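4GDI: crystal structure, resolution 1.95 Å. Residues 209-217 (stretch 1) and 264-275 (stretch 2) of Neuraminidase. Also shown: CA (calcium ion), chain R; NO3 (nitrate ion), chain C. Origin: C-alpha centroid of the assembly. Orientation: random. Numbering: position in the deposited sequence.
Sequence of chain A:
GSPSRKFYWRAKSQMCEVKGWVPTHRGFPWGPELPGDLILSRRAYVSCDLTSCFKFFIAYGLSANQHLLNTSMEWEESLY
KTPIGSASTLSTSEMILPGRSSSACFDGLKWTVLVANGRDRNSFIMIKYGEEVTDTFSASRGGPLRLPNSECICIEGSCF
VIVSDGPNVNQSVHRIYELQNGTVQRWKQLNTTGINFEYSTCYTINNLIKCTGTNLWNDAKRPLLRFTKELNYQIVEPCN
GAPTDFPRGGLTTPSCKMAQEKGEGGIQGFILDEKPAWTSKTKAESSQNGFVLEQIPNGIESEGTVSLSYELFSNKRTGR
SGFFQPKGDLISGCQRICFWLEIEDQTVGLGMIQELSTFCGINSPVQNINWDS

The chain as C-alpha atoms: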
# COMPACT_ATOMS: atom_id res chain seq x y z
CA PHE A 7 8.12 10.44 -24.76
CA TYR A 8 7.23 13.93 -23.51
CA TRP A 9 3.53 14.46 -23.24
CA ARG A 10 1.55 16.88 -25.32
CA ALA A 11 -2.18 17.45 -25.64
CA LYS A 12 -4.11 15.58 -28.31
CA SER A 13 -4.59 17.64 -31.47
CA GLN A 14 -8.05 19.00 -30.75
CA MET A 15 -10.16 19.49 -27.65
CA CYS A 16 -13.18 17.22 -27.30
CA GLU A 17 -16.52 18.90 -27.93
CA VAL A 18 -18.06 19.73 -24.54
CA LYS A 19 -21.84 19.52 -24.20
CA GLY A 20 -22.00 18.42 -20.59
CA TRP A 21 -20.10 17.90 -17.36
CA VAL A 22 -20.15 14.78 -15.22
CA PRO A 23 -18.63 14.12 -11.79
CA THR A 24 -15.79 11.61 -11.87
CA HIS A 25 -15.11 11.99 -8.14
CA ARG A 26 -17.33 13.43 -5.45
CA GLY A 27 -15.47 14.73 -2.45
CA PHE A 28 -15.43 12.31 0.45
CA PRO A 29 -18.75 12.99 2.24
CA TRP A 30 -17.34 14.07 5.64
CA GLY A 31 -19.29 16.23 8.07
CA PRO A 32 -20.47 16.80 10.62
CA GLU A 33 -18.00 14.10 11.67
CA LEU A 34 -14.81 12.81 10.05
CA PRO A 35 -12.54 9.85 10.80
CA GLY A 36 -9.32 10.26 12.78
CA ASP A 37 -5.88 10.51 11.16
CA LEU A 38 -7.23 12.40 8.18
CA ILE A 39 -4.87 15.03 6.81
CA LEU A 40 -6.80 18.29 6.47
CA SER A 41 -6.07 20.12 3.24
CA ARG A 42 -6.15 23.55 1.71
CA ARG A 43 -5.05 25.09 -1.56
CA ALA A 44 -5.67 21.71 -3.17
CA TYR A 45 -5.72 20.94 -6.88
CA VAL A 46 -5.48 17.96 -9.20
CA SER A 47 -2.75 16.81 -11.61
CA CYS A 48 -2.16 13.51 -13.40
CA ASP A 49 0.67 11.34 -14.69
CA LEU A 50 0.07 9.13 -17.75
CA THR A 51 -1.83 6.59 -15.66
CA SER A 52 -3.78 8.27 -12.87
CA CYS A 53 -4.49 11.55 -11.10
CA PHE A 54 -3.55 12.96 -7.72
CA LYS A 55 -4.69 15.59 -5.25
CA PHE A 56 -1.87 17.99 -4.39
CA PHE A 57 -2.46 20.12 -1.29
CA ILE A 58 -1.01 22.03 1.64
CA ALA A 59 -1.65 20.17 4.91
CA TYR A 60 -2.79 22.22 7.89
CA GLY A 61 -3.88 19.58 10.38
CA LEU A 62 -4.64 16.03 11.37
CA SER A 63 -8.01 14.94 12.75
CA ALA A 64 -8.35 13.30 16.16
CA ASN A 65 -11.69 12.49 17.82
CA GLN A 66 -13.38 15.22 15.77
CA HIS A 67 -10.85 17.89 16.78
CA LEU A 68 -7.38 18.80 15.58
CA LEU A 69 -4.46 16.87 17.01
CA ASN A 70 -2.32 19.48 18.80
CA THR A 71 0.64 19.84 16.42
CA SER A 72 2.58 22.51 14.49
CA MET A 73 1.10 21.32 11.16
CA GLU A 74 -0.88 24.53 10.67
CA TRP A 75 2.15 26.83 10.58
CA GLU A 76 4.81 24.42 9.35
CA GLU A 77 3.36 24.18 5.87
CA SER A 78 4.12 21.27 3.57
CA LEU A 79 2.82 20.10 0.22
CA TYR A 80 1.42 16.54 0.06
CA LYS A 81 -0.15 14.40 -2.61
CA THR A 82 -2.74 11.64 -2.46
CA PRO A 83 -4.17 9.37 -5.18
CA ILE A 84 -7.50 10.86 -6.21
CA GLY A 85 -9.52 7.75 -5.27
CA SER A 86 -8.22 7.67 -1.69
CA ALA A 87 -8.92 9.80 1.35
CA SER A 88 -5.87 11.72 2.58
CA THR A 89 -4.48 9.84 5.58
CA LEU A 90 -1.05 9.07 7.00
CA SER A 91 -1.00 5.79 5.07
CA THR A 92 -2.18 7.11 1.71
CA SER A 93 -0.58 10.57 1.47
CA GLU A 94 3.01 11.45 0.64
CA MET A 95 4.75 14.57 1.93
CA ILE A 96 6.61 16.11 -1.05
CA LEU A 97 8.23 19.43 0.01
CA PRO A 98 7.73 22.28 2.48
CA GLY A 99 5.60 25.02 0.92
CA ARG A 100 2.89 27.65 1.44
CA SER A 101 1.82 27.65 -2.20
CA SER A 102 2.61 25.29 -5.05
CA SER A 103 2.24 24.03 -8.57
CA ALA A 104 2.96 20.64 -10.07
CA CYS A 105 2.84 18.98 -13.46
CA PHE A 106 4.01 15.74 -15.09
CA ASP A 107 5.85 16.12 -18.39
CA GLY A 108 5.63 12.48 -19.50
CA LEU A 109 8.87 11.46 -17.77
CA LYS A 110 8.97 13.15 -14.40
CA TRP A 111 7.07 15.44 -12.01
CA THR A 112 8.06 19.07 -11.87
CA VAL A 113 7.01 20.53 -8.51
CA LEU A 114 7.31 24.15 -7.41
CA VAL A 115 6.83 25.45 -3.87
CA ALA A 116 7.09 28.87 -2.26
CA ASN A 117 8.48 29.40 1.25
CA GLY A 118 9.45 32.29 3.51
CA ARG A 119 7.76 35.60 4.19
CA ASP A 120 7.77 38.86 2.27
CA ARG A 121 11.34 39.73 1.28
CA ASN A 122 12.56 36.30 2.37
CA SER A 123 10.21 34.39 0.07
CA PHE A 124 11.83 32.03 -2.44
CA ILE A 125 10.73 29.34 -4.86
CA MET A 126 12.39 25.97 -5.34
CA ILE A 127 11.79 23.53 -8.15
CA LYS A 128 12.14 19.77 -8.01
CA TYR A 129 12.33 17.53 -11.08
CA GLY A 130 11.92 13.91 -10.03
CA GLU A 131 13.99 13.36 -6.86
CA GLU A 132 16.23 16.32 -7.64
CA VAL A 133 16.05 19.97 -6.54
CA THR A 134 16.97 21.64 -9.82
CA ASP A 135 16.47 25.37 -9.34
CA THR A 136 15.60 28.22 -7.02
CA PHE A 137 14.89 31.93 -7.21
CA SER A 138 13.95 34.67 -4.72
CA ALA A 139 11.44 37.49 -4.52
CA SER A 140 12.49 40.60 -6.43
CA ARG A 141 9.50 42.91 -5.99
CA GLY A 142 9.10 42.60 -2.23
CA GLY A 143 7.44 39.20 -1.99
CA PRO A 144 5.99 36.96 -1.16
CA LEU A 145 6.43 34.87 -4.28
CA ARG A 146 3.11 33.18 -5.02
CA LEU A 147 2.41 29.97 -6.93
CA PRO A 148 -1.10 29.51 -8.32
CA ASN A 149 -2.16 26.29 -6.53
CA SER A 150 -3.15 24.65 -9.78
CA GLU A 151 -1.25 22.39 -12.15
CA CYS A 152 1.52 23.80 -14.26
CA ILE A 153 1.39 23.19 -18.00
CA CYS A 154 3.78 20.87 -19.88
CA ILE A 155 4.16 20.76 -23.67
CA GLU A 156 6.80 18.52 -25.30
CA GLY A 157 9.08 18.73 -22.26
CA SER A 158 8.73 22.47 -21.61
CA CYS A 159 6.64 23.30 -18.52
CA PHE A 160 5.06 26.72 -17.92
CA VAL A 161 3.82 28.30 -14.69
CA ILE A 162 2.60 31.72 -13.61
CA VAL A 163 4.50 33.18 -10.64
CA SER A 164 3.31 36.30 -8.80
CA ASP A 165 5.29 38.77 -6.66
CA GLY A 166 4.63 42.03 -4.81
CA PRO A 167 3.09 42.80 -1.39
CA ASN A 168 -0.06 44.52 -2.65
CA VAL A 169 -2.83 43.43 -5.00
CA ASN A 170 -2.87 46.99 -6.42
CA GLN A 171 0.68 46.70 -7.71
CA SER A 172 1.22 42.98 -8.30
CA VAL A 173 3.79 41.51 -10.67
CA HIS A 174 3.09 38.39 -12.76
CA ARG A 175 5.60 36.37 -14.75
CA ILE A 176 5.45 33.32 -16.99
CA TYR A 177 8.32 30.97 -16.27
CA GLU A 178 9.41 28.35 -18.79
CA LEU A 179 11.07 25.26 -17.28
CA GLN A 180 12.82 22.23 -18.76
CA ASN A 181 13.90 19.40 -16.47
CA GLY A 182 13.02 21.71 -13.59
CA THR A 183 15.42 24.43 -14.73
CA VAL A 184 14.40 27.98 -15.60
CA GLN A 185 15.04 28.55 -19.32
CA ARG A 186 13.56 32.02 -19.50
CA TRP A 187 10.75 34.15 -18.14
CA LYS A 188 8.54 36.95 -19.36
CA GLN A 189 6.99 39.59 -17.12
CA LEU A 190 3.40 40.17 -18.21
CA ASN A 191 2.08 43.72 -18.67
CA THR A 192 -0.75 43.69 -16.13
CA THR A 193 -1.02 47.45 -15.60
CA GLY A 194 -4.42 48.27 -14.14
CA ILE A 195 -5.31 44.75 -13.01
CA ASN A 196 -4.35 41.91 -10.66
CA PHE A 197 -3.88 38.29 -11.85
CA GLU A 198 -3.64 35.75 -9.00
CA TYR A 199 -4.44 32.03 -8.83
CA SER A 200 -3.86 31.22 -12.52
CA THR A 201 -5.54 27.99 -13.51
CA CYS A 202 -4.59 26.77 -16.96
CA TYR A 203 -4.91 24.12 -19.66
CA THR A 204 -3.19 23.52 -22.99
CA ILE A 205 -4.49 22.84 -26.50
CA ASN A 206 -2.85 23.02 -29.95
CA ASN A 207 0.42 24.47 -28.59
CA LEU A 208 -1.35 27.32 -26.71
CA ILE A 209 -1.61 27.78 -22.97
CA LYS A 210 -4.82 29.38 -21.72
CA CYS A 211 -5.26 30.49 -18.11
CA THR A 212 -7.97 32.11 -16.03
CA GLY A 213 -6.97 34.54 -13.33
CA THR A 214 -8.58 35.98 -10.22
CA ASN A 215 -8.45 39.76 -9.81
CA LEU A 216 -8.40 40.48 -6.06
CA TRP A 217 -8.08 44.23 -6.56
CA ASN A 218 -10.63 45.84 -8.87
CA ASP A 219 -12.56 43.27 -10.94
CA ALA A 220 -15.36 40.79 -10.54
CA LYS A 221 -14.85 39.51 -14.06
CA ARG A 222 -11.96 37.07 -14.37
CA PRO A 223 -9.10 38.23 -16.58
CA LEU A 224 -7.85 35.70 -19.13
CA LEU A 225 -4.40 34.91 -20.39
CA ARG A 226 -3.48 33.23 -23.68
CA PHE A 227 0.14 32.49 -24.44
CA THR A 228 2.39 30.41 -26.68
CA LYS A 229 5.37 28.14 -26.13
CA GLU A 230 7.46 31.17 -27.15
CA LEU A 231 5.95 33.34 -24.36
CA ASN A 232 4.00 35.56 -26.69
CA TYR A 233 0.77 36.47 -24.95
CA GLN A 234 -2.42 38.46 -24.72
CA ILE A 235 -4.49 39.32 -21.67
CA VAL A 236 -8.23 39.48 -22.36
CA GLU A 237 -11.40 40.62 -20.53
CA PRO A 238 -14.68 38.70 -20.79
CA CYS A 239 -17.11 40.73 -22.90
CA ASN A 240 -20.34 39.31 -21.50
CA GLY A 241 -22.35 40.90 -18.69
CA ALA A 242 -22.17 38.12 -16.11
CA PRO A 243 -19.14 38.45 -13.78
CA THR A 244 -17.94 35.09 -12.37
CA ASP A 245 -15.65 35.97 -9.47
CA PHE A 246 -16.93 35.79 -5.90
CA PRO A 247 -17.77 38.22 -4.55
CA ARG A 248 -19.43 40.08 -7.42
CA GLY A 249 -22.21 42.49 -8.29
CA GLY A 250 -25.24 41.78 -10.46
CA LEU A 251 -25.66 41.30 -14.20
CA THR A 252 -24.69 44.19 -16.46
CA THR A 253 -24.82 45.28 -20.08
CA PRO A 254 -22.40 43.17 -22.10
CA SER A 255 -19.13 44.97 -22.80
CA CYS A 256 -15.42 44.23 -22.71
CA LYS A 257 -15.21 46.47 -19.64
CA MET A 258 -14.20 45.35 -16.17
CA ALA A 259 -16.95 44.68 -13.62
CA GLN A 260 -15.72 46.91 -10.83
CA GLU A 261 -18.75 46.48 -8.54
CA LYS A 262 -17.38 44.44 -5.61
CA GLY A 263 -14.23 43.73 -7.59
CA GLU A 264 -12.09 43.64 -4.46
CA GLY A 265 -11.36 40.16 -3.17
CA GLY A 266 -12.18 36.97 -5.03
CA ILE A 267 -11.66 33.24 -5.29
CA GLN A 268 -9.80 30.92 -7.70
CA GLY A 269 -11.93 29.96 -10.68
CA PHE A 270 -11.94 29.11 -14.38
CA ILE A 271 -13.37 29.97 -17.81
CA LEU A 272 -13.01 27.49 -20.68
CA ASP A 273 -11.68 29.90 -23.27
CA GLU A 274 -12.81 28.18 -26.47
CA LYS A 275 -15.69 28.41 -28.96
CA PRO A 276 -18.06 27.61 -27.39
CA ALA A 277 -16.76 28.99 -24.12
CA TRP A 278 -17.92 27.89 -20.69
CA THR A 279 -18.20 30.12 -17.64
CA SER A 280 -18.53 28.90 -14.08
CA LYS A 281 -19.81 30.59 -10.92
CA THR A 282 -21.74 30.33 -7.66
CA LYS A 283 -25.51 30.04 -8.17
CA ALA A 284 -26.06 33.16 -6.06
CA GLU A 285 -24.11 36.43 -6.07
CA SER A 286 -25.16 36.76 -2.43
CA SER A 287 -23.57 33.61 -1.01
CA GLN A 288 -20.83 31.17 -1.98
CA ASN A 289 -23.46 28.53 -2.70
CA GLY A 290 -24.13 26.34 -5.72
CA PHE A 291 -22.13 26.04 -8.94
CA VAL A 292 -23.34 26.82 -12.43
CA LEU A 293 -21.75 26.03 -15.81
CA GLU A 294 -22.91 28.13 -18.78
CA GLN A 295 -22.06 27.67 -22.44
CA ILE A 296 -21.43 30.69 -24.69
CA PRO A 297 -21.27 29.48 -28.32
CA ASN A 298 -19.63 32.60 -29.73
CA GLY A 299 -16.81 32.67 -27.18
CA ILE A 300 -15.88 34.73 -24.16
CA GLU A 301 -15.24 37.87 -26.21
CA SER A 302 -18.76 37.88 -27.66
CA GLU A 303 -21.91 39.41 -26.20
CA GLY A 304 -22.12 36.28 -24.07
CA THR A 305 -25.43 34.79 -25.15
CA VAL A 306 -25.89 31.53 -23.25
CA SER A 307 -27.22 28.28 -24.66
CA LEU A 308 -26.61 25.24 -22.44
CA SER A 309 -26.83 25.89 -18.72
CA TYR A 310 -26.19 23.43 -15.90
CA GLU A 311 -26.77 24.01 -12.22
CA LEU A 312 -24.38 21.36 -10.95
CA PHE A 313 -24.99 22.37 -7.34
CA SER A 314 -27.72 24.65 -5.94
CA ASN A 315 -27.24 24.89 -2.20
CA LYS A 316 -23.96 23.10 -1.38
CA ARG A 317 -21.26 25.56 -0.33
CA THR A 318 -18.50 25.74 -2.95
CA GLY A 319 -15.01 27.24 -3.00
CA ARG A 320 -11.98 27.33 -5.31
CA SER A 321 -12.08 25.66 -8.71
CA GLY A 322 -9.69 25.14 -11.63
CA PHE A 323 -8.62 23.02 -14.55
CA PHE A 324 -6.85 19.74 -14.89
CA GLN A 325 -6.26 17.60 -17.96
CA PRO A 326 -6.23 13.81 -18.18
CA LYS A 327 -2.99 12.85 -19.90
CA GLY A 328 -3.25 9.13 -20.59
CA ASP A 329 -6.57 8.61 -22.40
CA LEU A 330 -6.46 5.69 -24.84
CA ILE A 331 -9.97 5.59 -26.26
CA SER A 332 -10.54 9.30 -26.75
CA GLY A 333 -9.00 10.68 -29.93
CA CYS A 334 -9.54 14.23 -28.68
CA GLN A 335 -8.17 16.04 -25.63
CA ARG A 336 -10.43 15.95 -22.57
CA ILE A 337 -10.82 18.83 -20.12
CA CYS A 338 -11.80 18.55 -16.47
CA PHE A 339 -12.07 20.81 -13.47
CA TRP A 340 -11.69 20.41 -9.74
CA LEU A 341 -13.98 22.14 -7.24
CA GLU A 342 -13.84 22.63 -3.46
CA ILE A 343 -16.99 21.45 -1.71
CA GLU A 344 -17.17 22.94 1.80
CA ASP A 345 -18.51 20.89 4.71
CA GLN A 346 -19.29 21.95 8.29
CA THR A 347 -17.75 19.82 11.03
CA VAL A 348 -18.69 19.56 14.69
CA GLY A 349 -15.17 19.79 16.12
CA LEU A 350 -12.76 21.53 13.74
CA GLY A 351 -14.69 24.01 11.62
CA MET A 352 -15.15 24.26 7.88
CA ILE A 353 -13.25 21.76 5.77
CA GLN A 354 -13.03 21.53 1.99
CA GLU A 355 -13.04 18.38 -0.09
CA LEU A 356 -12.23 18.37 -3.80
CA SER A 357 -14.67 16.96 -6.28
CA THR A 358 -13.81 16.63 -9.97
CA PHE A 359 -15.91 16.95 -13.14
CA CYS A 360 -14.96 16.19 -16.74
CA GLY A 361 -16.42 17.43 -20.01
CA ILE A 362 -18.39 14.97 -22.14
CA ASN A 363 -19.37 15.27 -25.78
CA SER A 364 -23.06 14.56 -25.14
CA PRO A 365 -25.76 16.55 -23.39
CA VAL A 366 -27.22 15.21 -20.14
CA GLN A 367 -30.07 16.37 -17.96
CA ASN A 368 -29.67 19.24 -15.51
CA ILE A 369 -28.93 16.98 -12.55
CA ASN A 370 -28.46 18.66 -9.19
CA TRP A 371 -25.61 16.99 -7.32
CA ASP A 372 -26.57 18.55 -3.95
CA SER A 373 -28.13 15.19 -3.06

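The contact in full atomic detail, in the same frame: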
# COMPACT_ATOMS: atom_id res chain seq x y z
N ILE A 209 -1.31 27.94 -24.37
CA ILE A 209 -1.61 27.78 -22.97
C ILE A 209 -2.66 28.85 -22.68
O ILE A 209 -2.49 30.00 -23.06
CB ILE A 209 -0.37 27.99 -22.06
CG1 ILE A 209 0.78 27.04 -22.43
CG2 ILE A 209 -0.76 27.81 -20.57
CD1 ILE A 209 1.55 27.43 -23.68
N LYS A 210 -3.76 28.45 -22.06
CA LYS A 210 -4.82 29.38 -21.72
C LYS A 210 -5.08 29.29 -20.23
O LYS A 210 -5.25 28.19 -19.70
CB LYS A 210 -6.07 29.01 -22.51
CG LYS A 210 -5.89 29.27 -24.01
CD LYS A 210 -7.10 28.87 -24.79
CE LYS A 210 -6.80 28.82 -26.28
NZ LYS A 210 -8.00 28.29 -26.99
N CYS A 211 -5.11 30.44 -19.56
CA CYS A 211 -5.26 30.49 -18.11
C CYS A 211 -6.35 31.48 -17.70
O CYS A 211 -6.56 32.50 -18.35
CB CYS A 211 -3.96 30.95 -17.45
SG CYS A 211 -2.50 30.03 -17.86
N THR A 212 -7.04 31.17 -16.62
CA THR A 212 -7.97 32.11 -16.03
C THR A 212 -7.38 32.60 -14.74
O THR A 212 -6.84 31.81 -13.97
CB THR A 212 -9.32 31.49 -15.71
OG1 THR A 212 -9.89 30.93 -16.89
CG2 THR A 212 -10.28 32.58 -15.16
N GLY A 213 -7.45 33.91 -14.55
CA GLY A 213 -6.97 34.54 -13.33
C GLY A 213 -8.08 34.93 -12.37
O GLY A 213 -9.27 34.78 -12.65
N THR A 214 -7.67 35.40 -11.20
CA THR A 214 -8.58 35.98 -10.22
C THR A 214 -8.04 37.36 -9.89
O THR A 214 -6.89 37.50 -9.49
CB THR A 214 -8.67 35.13 -8.97
OG1 THR A 214 -9.28 33.87 -9.29
CG2 THR A 214 -9.51 35.84 -7.86
N ASN A 215 -8.85 38.39 -10.12
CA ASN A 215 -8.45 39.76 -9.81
C ASN A 215 -8.96 40.13 -8.42
O ASN A 215 -10.16 40.31 -8.22
CB ASN A 215 -9.00 40.73 -10.86
CG ASN A 215 -8.48 42.15 -10.69
OD1 ASN A 215 -8.20 42.60 -9.58
ND2 ASN A 215 -8.35 42.87 -11.80
N LEU A 216 -8.04 40.24 -7.47
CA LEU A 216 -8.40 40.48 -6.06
C LEU A 216 -8.49 41.98 -5.74
O LEU A 216 -8.81 42.37 -4.61
CB LEU A 216 -7.34 39.85 -5.15
CG LEU A 216 -7.22 38.33 -5.18
CD1 LEU A 216 -6.16 37.86 -4.18
CD2 LEU A 216 -8.56 37.67 -4.89
N TRP A 217 -8.22 42.80 -6.74
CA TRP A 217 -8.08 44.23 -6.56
C TRP A 217 -9.34 44.98 -7.00
O TRP A 217 -10.06 45.54 -6.16
CB TRP A 217 -6.89 44.72 -7.38
CG TRP A 217 -6.74 46.19 -7.43
CD1 TRP A 217 -7.31 47.10 -6.59
CD2 TRP A 217 -5.95 46.93 -8.37
NE1 TRP A 217 -6.92 48.37 -6.95
CE2 TRP A 217 -6.09 48.29 -8.04
CE3 TRP A 217 -5.15 46.57 -9.46
CZ2 TRP A 217 -5.47 49.30 -8.77
CZ3 TRP A 217 -4.52 47.57 -10.17
CH2 TRP A 217 -4.68 48.92 -9.83
N GLU A 264 -13.12 43.93 -5.44
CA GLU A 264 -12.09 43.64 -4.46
C GLU A 264 -12.33 42.25 -3.92
O GLU A 264 -13.48 41.83 -3.76
CB GLU A 264 -12.11 44.66 -3.32
CG GLU A 264 -10.88 44.60 -2.45
CD GLU A 264 -10.92 45.60 -1.29
OE1 GLU A 264 -11.83 46.46 -1.28
OE2 GLU A 264 -10.05 45.51 -0.40
N GLY A 265 -11.25 41.54 -3.62
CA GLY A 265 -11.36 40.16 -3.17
C GLY A 265 -11.68 39.22 -4.34
O GLY A 265 -11.74 39.64 -5.49
N GLY A 266 -11.88 37.95 -4.02
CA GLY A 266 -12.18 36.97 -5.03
C GLY A 266 -11.73 35.57 -4.64
O GLY A 266 -11.24 35.34 -3.53
N ILE A 267 -11.92 34.64 -5.56
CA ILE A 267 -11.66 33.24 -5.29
C ILE A 267 -11.25 32.54 -6.59
O ILE A 267 -11.77 32.87 -7.66
CB ILE A 267 -12.90 32.58 -4.66
CG1 ILE A 267 -12.52 31.21 -4.07
CG2 ILE A 267 -14.02 32.49 -5.67
CD1 ILE A 267 -13.57 30.59 -3.18
N GLN A 268 -10.28 31.64 -6.51
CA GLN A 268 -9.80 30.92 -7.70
C GLN A 268 -10.94 30.30 -8.48
O GLN A 268 -11.81 29.64 -7.91
CB GLN A 268 -8.81 29.82 -7.28
CG GLN A 268 -8.07 29.15 -8.43
CD GLN A 268 -6.80 28.45 -7.95
OE1 GLN A 268 -6.72 28.05 -6.79
NE2 GLN A 268 -5.82 28.33 -8.82
N GLY A 269 -10.93 30.51 -9.79
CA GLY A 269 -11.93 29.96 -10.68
C GLY A 269 -11.48 29.93 -12.13
O GLY A 269 -10.40 30.41 -12.46
N PHE A 270 -12.33 29.39 -13.00
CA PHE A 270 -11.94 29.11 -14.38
C PHE A 270 -13.01 29.50 -15.40
O PHE A 270 -14.20 29.53 -15.09
CB PHE A 270 -11.64 27.62 -14.53
CG PHE A 270 -12.85 26.72 -14.39
CD1 PHE A 270 -13.63 26.42 -15.48
CD2 PHE A 270 -13.19 26.16 -13.16
CE1 PHE A 270 -14.74 25.58 -15.36
CE2 PHE A 270 -14.30 25.32 -13.03
CZ PHE A 270 -15.07 25.04 -14.13
N ILE A 271 -12.54 29.78 -16.61
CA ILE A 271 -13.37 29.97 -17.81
C ILE A 271 -12.75 29.13 -18.92
O ILE A 271 -11.56 29.29 -19.22
CB ILE A 271 -13.40 31.46 -18.25
CG1 ILE A 271 -14.14 32.31 -17.21
CG2 ILE A 271 -14.02 31.61 -19.65
CD1 ILE A 271 -14.30 33.76 -17.60
N LEU A 272 -13.51 28.22 -19.52
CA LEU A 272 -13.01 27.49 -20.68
C LEU A 272 -13.05 28.41 -21.89
O LEU A 272 -14.11 28.70 -22.44
CB LEU A 272 -13.84 26.23 -20.95
CG LEU A 272 -13.28 25.26 -21.99
CD1 LEU A 272 -11.93 24.73 -21.58
CD2 LEU A 272 -14.25 24.10 -22.21
N ASP A 273 -11.86 28.83 -22.30
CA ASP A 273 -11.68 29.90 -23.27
C ASP A 273 -11.56 29.31 -24.68
O ASP A 273 -10.49 29.32 -25.28
CB ASP A 273 -10.44 30.71 -22.88
CG ASP A 273 -10.17 31.87 -23.81
OD1 ASP A 273 -11.05 32.24 -24.63
OD2 ASP A 273 -9.06 32.42 -23.71
N GLU A 274 -12.68 28.78 -25.16
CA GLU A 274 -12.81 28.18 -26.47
C GLU A 274 -14.06 28.74 -27.18
O GLU A 274 -14.67 29.71 -26.74
CB GLU A 274 -12.93 26.67 -26.32
CG GLU A 274 -11.78 26.05 -25.55
CD GLU A 274 -10.48 26.12 -26.33
OE1 GLU A 274 -10.56 26.00 -27.58
OE2 GLU A 274 -9.39 26.30 -25.73
N LYS A 275 -14.43 28.12 -28.29
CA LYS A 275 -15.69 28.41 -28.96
C LYS A 275 -16.39 27.09 -29.21
O LYS A 275 -15.96 26.32 -30.06
CB LYS A 275 -15.44 29.11 -30.29
CG LYS A 275 -14.92 30.53 -30.17
CD LYS A 275 -15.02 31.25 -31.51
CE LYS A 275 -14.23 32.55 -31.50
NZ LYS A 275 -13.61 32.82 -32.82
CA CA R . -12.37 40.15 -7.70
N NO3 C . -7.49 30.99 -3.45
O1 NO3 C . -6.83 30.10 -4.31
O2 NO3 C . -6.87 31.41 -2.26
O3 NO3 C . -8.76 31.46 -3.79
O HOH W 1 -8.79 30.18 -19.31
O HOH W 2 -8.19 31.88 -11.05
O HOH W 3 -14.68 40.27 -6.96

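How do two segments so unlike in backbone shape run alongside each other? Residues 209-214 form the last part of a strand, whereas the second stretch has no regular helix or strand over most of its length. They run in nearly opposite directions, with end-to-end vectors 166° apart, so that K210 lies near D273 at one end and W217 near E264 at the other. The spacing is uneven: CA of L216 is 4.1 Å from CA of G265, but CA of K210 is 7.1 Å from CA of D273. Where the chains are closest, backbone meets backbone; where they diverge, side chains of the strand fill the gap. K210, T212 and T214 all direct their CA-to-CB bonds toward the second stretch, while C211 points away, the alternation expected of an extended strand.

What does T212, the residue with the most surface covered by its partner, contribute? Its side chain stands in for a backbone acceptor. The amide N of I271 donates a hydrogen bond to OG1 of T212 at 2.9 Å, with an angle of 153° at the hydrogen. Water 1 extends the link: it lies 2.8 Å from OG1 of T212 and donates to O of I271 at 2.9 Å, so both the amide and the carbonyl of I271 are tied to one threonine hydroxyl, directly or through water. The methyl CG2 of T212 packs 3.5 Å from O of G269.

How does K210 fasten the wider end? Its side chain is extended, with chi2 to chi4 all t, and this reach carries the ammonium group across the gap. NZ of K210 forms a salt bridge with OE2 of E274 at 2.7 Å, combining opposite charges with a hydrogen bond. The same NZ donates to the backbone O of D273 at 3.2 Å, so that one amine holds two successive residues. The aliphatic part of the chain also passes the acid of D273, with CD of K210 4.2 Å from OD2 of D273.

Why do glycines suit the stretch facing T214 and L216? At G266 a CB would point toward the strand and lie 3.0 Å from CG2 of T214, a clash, and a tight 3.3 Å from CD2 of L216. Its backbone angles, phi 152° and psi -176°, independently call for glycine. Without that atom, CD2 of L216 settles 3.4 Å from N of G266. Nearby, OG1 of T214 sits 3.1 Å from O of I267.

What joins the backbones where they come closest? N of G265 donates to O of L216 at 2.8 Å, and CA of L216 makes a CA-H...O contact of 3.5 Å with O of G265. A calcium ion completes the junction, bound by O of N215 at 2.3 Å and O of G265 at 2.4 Å. These two carbonyl oxygens are only 3.2 Å apart, a proximity made tolerable by the shared cation.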